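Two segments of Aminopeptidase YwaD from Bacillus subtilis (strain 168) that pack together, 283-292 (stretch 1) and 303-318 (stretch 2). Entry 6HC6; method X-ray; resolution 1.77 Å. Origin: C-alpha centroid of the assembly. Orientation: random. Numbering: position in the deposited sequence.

Stretch 1 (283-292) DKEIRFIAFG
Stretch 2 303-318: HYVDHLSEKELKRSEV

How do the backbones lie? Residues 285-291 form an extended strand; stretch 2 opens in a helix, 303-306, that begins earlier in the chain, and then turns, runs a second helix over 310-315 and enters a strand at Ser316. The second helix crosses the first strand at 104°, axes 12.2 Å apart at closest, and long side chains, Arg287 and Glu312 among them, span the gap. The CA atoms of Lys284 and Glu317 lie 9.2 Å apart, those of Phe291 and Tyr304 8.5 Å.

What does Tyr304 cover? Its t rotamer (chi2 81°) presents one ring face to Ile289 (m, t), whose CD1 lies 3.6 Å from the Tyr304 ring centroid, a CH-pi contact. Phe291 (m, chi2 -57°) turns its edge toward that ring, planes at 63°, with CE1 3.7 Å from Tyr304 CB.

What does Arg287 reach? Extended (m, t, t), its NH1 donates to Tyr304 OH (3.0 Å) and to Glu312 OE1 (2.9 Å), the latter a salt bridge. Glu285 OE1 accepts from Arg287 NE (2.7 Å), a salt bridge within the strand. Glu312 OE2 accepts from Ser309 N (2.8 Å), while Ser309 OG caps Glu312 N (3.0 Å).

What closes the other end? Arg315 NH1 bridges to Glu285 OE2 (3.2 Å), and Lys284 NZ to Glu317 OE1 (2.8 Å), opposite charges pairing in both.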

# COMPACT_ATOMS: atom_id res chain seq x y z
N ASP A 283 -14.38 0.62 27.41
CA ASP A 283 -15.11 1.88 27.27
C ASP A 283 -14.69 2.66 26.04
O ASP A 283 -15.27 3.73 25.77
CB ASP A 283 -14.92 2.74 28.52
CG ASP A 283 -15.58 2.14 29.76
OD1 ASP A 283 -16.59 1.42 29.61
OD2 ASP A 283 -15.11 2.41 30.88
N LYS A 284 -13.71 2.17 25.29
CA LYS A 284 -13.35 2.77 24.01
C LYS A 284 -14.26 2.24 22.91
O LYS A 284 -14.76 1.11 22.97
CB LYS A 284 -11.90 2.47 23.65
CG LYS A 284 -10.93 2.63 24.79
CD LYS A 284 -10.65 4.10 25.09
CE LYS A 284 -9.54 4.24 26.12
NZ LYS A 284 -9.30 5.66 26.49
N GLU A 285 -14.45 3.06 21.89
CA GLU A 285 -15.03 2.61 20.63
C GLU A 285 -13.89 2.13 19.74
O GLU A 285 -12.99 2.91 19.41
CB GLU A 285 -15.82 3.73 19.95
CG GLU A 285 -16.40 3.31 18.60
CD GLU A 285 -17.22 4.41 17.95
OE1 GLU A 285 -17.37 4.39 16.70
OE2 GLU A 285 -17.72 5.28 18.68
N ILE A 286 -13.90 0.86 19.37
CA ILE A 286 -12.82 0.29 18.58
C ILE A 286 -13.31 0.08 17.16
O ILE A 286 -14.29 -0.64 16.93
CB ILE A 286 -12.28 -1.01 19.18
CG1 ILE A 286 -11.97 -0.82 20.66
CG2 ILE A 286 -11.03 -1.43 18.43
CD1 ILE A 286 -11.61 -2.10 21.38
N ARG A 287 -12.64 0.70 16.21
CA ARG A 287 -12.98 0.59 14.80
C ARG A 287 -11.90 -0.23 14.11
O ARG A 287 -10.74 0.19 14.04
CB ARG A 287 -13.13 1.96 14.16
CG ARG A 287 -14.13 2.83 14.90
CD ARG A 287 -14.44 4.09 14.13
NE ARG A 287 -15.43 4.90 14.84
CZ ARG A 287 -15.78 6.12 14.49
NH1 ARG A 287 -15.23 6.70 13.42
NH2 ARG A 287 -16.69 6.78 15.19
N PHE A 288 -12.28 -1.41 13.63
CA PHE A 288 -11.37 -2.23 12.82
C PHE A 288 -11.63 -1.91 11.36
O PHE A 288 -12.77 -2.01 10.89
CB PHE A 288 -11.58 -3.71 13.09
CG PHE A 288 -11.38 -4.10 14.52
CD1 PHE A 288 -12.43 -4.06 15.42
CD2 PHE A 288 -10.12 -4.48 14.97
CE1 PHE A 288 -12.25 -4.41 16.75
CE2 PHE A 288 -9.94 -4.83 16.31
CZ PHE A 288 -11.01 -4.80 17.19
N ILE A 289 -10.60 -1.48 10.65
CA ILE A 289 -10.83 -1.02 9.29
C ILE A 289 -9.89 -1.75 8.34
O ILE A 289 -8.68 -1.79 8.57
CB ILE A 289 -10.64 0.50 9.14
CG1 ILE A 289 -11.39 1.21 10.27
CG2 ILE A 289 -11.12 0.90 7.77
CD1 ILE A 289 -11.41 2.70 10.12
N ALA A 290 -10.47 -2.28 7.27
CA ALA A 290 -9.73 -2.75 6.11
C ALA A 290 -9.83 -1.65 5.05
O ALA A 290 -10.92 -1.37 4.53
CB ALA A 290 -10.30 -4.08 5.61
N PHE A 291 -8.69 -1.01 4.74
CA PHE A 291 -8.65 0.11 3.81
C PHE A 291 -8.45 -0.39 2.39
O PHE A 291 -7.54 -1.17 2.13
CB PHE A 291 -7.52 1.07 4.16
CG PHE A 291 -7.79 1.92 5.36
CD1 PHE A 291 -8.90 2.75 5.41
CD2 PHE A 291 -6.90 1.92 6.42
CE1 PHE A 291 -9.15 3.53 6.54
CE2 PHE A 291 -7.13 2.71 7.54
CZ PHE A 291 -8.26 3.51 7.59
N GLY A 292 -9.25 0.12 1.45
CA GLY A 292 -8.99 -0.18 0.06
C GLY A 292 -8.01 0.81 -0.56
O GLY A 292 -7.75 1.87 -0.00
N HIS A 303 -9.67 9.00 2.28
CA HIS A 303 -11.12 9.20 2.21
C HIS A 303 -11.74 9.04 3.59
O HIS A 303 -12.56 9.87 4.01
CB HIS A 303 -11.75 8.20 1.25
CG HIS A 303 -13.23 8.37 1.09
ND1 HIS A 303 -13.78 9.26 0.19
CD2 HIS A 303 -14.27 7.78 1.72
CE1 HIS A 303 -15.10 9.21 0.27
NE2 HIS A 303 -15.42 8.32 1.19
N TYR A 304 -11.35 7.99 4.31
CA TYR A 304 -11.95 7.70 5.61
C TYR A 304 -11.71 8.84 6.58
O TYR A 304 -12.65 9.34 7.22
CB TYR A 304 -11.38 6.40 6.18
CG TYR A 304 -12.02 6.06 7.51
CD1 TYR A 304 -13.26 5.44 7.55
CD2 TYR A 304 -11.43 6.42 8.71
CE1 TYR A 304 -13.88 5.17 8.75
CE2 TYR A 304 -12.05 6.16 9.93
CZ TYR A 304 -13.28 5.52 9.93
OH TYR A 304 -13.91 5.22 11.12
N VAL A 305 -10.45 9.26 6.74
CA VAL A 305 -10.16 10.32 7.70
C VAL A 305 -10.80 11.62 7.27
O VAL A 305 -11.29 12.40 8.10
CB VAL A 305 -8.64 10.47 7.89
CG1 VAL A 305 -8.32 11.70 8.74
CG2 VAL A 305 -8.06 9.19 8.53
N ASP A 306 -10.81 11.89 5.96
CA ASP A 306 -11.42 13.13 5.47
C ASP A 306 -12.88 13.22 5.85
O ASP A 306 -13.41 14.33 6.02
CB ASP A 306 -11.26 13.24 3.96
CG ASP A 306 -9.88 13.67 3.54
OD1 ASP A 306 -9.11 14.14 4.41
OD2 ASP A 306 -9.55 13.53 2.34
N HIS A 307 -13.56 12.09 5.97
CA HIS A 307 -14.99 12.09 6.23
C HIS A 307 -15.34 11.87 7.70
O HIS A 307 -16.53 11.76 8.03
CB HIS A 307 -15.68 11.05 5.35
CG HIS A 307 -15.83 11.48 3.92
ND1 HIS A 307 -17.00 11.99 3.42
CD2 HIS A 307 -14.93 11.52 2.91
CE1 HIS A 307 -16.83 12.31 2.15
NE2 HIS A 307 -15.58 12.03 1.81
N LEU A 308 -14.35 11.83 8.59
CA LEU A 308 -14.65 11.90 10.02
C LEU A 308 -15.18 13.28 10.36
O LEU A 308 -14.71 14.30 9.85
CB LEU A 308 -13.39 11.61 10.84
CG LEU A 308 -12.85 10.18 10.72
CD1 LEU A 308 -11.51 10.02 11.46
CD2 LEU A 308 -13.87 9.19 11.23
N SER A 309 -16.18 13.32 11.24
CA SER A 309 -16.67 14.61 11.71
C SER A 309 -15.65 15.25 12.65
O SER A 309 -14.76 14.58 13.18
CB SER A 309 -18.01 14.45 12.42
OG SER A 309 -17.86 13.72 13.63
N GLU A 310 -15.79 16.56 12.86
CA GLU A 310 -14.95 17.22 13.85
C GLU A 310 -15.13 16.59 15.23
O GLU A 310 -14.17 16.47 16.00
CB GLU A 310 -15.25 18.73 13.89
CG GLU A 310 -15.04 19.45 12.57
CD GLU A 310 -15.68 20.83 12.54
OE1 GLU A 310 -15.45 21.62 13.49
OE2 GLU A 310 -16.40 21.14 11.56
N LYS A 311 -16.36 16.17 15.55
CA LYS A 311 -16.63 15.50 16.81
C LYS A 311 -15.81 14.22 16.94
O LYS A 311 -15.19 13.96 17.97
CB LYS A 311 -18.12 15.18 16.91
CG LYS A 311 -18.90 16.08 17.85
CD LYS A 311 -20.38 15.87 17.64
CE LYS A 311 -21.14 15.89 18.95
NZ LYS A 311 -22.58 15.58 18.76
N GLU A 312 -15.84 13.39 15.89
CA GLU A 312 -15.07 12.14 15.90
C GLU A 312 -13.57 12.40 15.98
O GLU A 312 -12.83 11.64 16.62
CB GLU A 312 -15.38 11.33 14.64
CG GLU A 312 -16.77 10.72 14.58
CD GLU A 312 -17.04 10.11 13.23
OE1 GLU A 312 -17.15 8.87 13.14
OE2 GLU A 312 -17.13 10.87 12.24
N LEU A 313 -13.09 13.45 15.30
CA LEU A 313 -11.67 13.77 15.37
C LEU A 313 -11.26 14.11 16.80
O LEU A 313 -10.21 13.67 17.28
CB LEU A 313 -11.34 14.93 14.43
CG LEU A 313 -11.44 14.61 12.93
CD1 LEU A 313 -11.21 15.87 12.10
CD2 LEU A 313 -10.44 13.52 12.56
N LYS A 314 -12.08 14.91 17.50
CA LYS A 314 -11.76 15.23 18.89
C LYS A 314 -11.74 13.98 19.76
O LYS A 314 -10.93 13.89 20.69
CB LYS A 314 -12.76 16.25 19.43
CG LYS A 314 -12.76 17.56 18.67
CD LYS A 314 -11.34 18.04 18.40
CE LYS A 314 -11.32 19.08 17.28
NZ LYS A 314 -11.61 18.47 15.95
N ARG A 315 -12.61 13.01 19.47
CA ARG A 315 -12.64 11.77 20.25
C ARG A 315 -11.56 10.78 19.82
O ARG A 315 -11.37 9.78 20.51
CB ARG A 315 -13.99 11.05 20.13
CG ARG A 315 -15.23 11.84 20.42
CD ARG A 315 -16.40 10.88 20.63
NE ARG A 315 -17.09 10.45 19.40
CZ ARG A 315 -17.32 9.18 19.07
NH1 ARG A 315 -16.90 8.19 19.84
NH2 ARG A 315 -17.97 8.89 17.95
N SER A 316 -10.88 11.02 18.71
CA SER A 316 -9.97 10.03 18.15
C SER A 316 -8.69 9.96 18.96
O SER A 316 -8.01 10.97 19.14
CB SER A 316 -9.65 10.36 16.70
OG SER A 316 -10.80 10.21 15.88
N GLU A 317 -8.35 8.76 19.43
CA GLU A 317 -7.24 8.61 20.36
C GLU A 317 -5.99 8.05 19.71
O GLU A 317 -4.91 8.64 19.83
CB GLU A 317 -7.65 7.71 21.53
CG GLU A 317 -6.57 7.51 22.57
CD GLU A 317 -7.04 6.65 23.72
OE1 GLU A 317 -8.09 6.98 24.29
OE2 GLU A 317 -6.38 5.64 24.03
N VAL A 318 -6.10 6.92 19.01
CA VAL A 318 -4.91 6.21 18.57
C VAL A 318 -5.29 5.34 17.38
O VAL A 318 -6.42 4.83 17.30
CB VAL A 318 -4.30 5.41 19.74
CG1 VAL A 318 -5.33 4.45 20.34
CG2 VAL A 318 -3.14 4.64 19.32
O HOH W 1 -6.17 4.73 26.37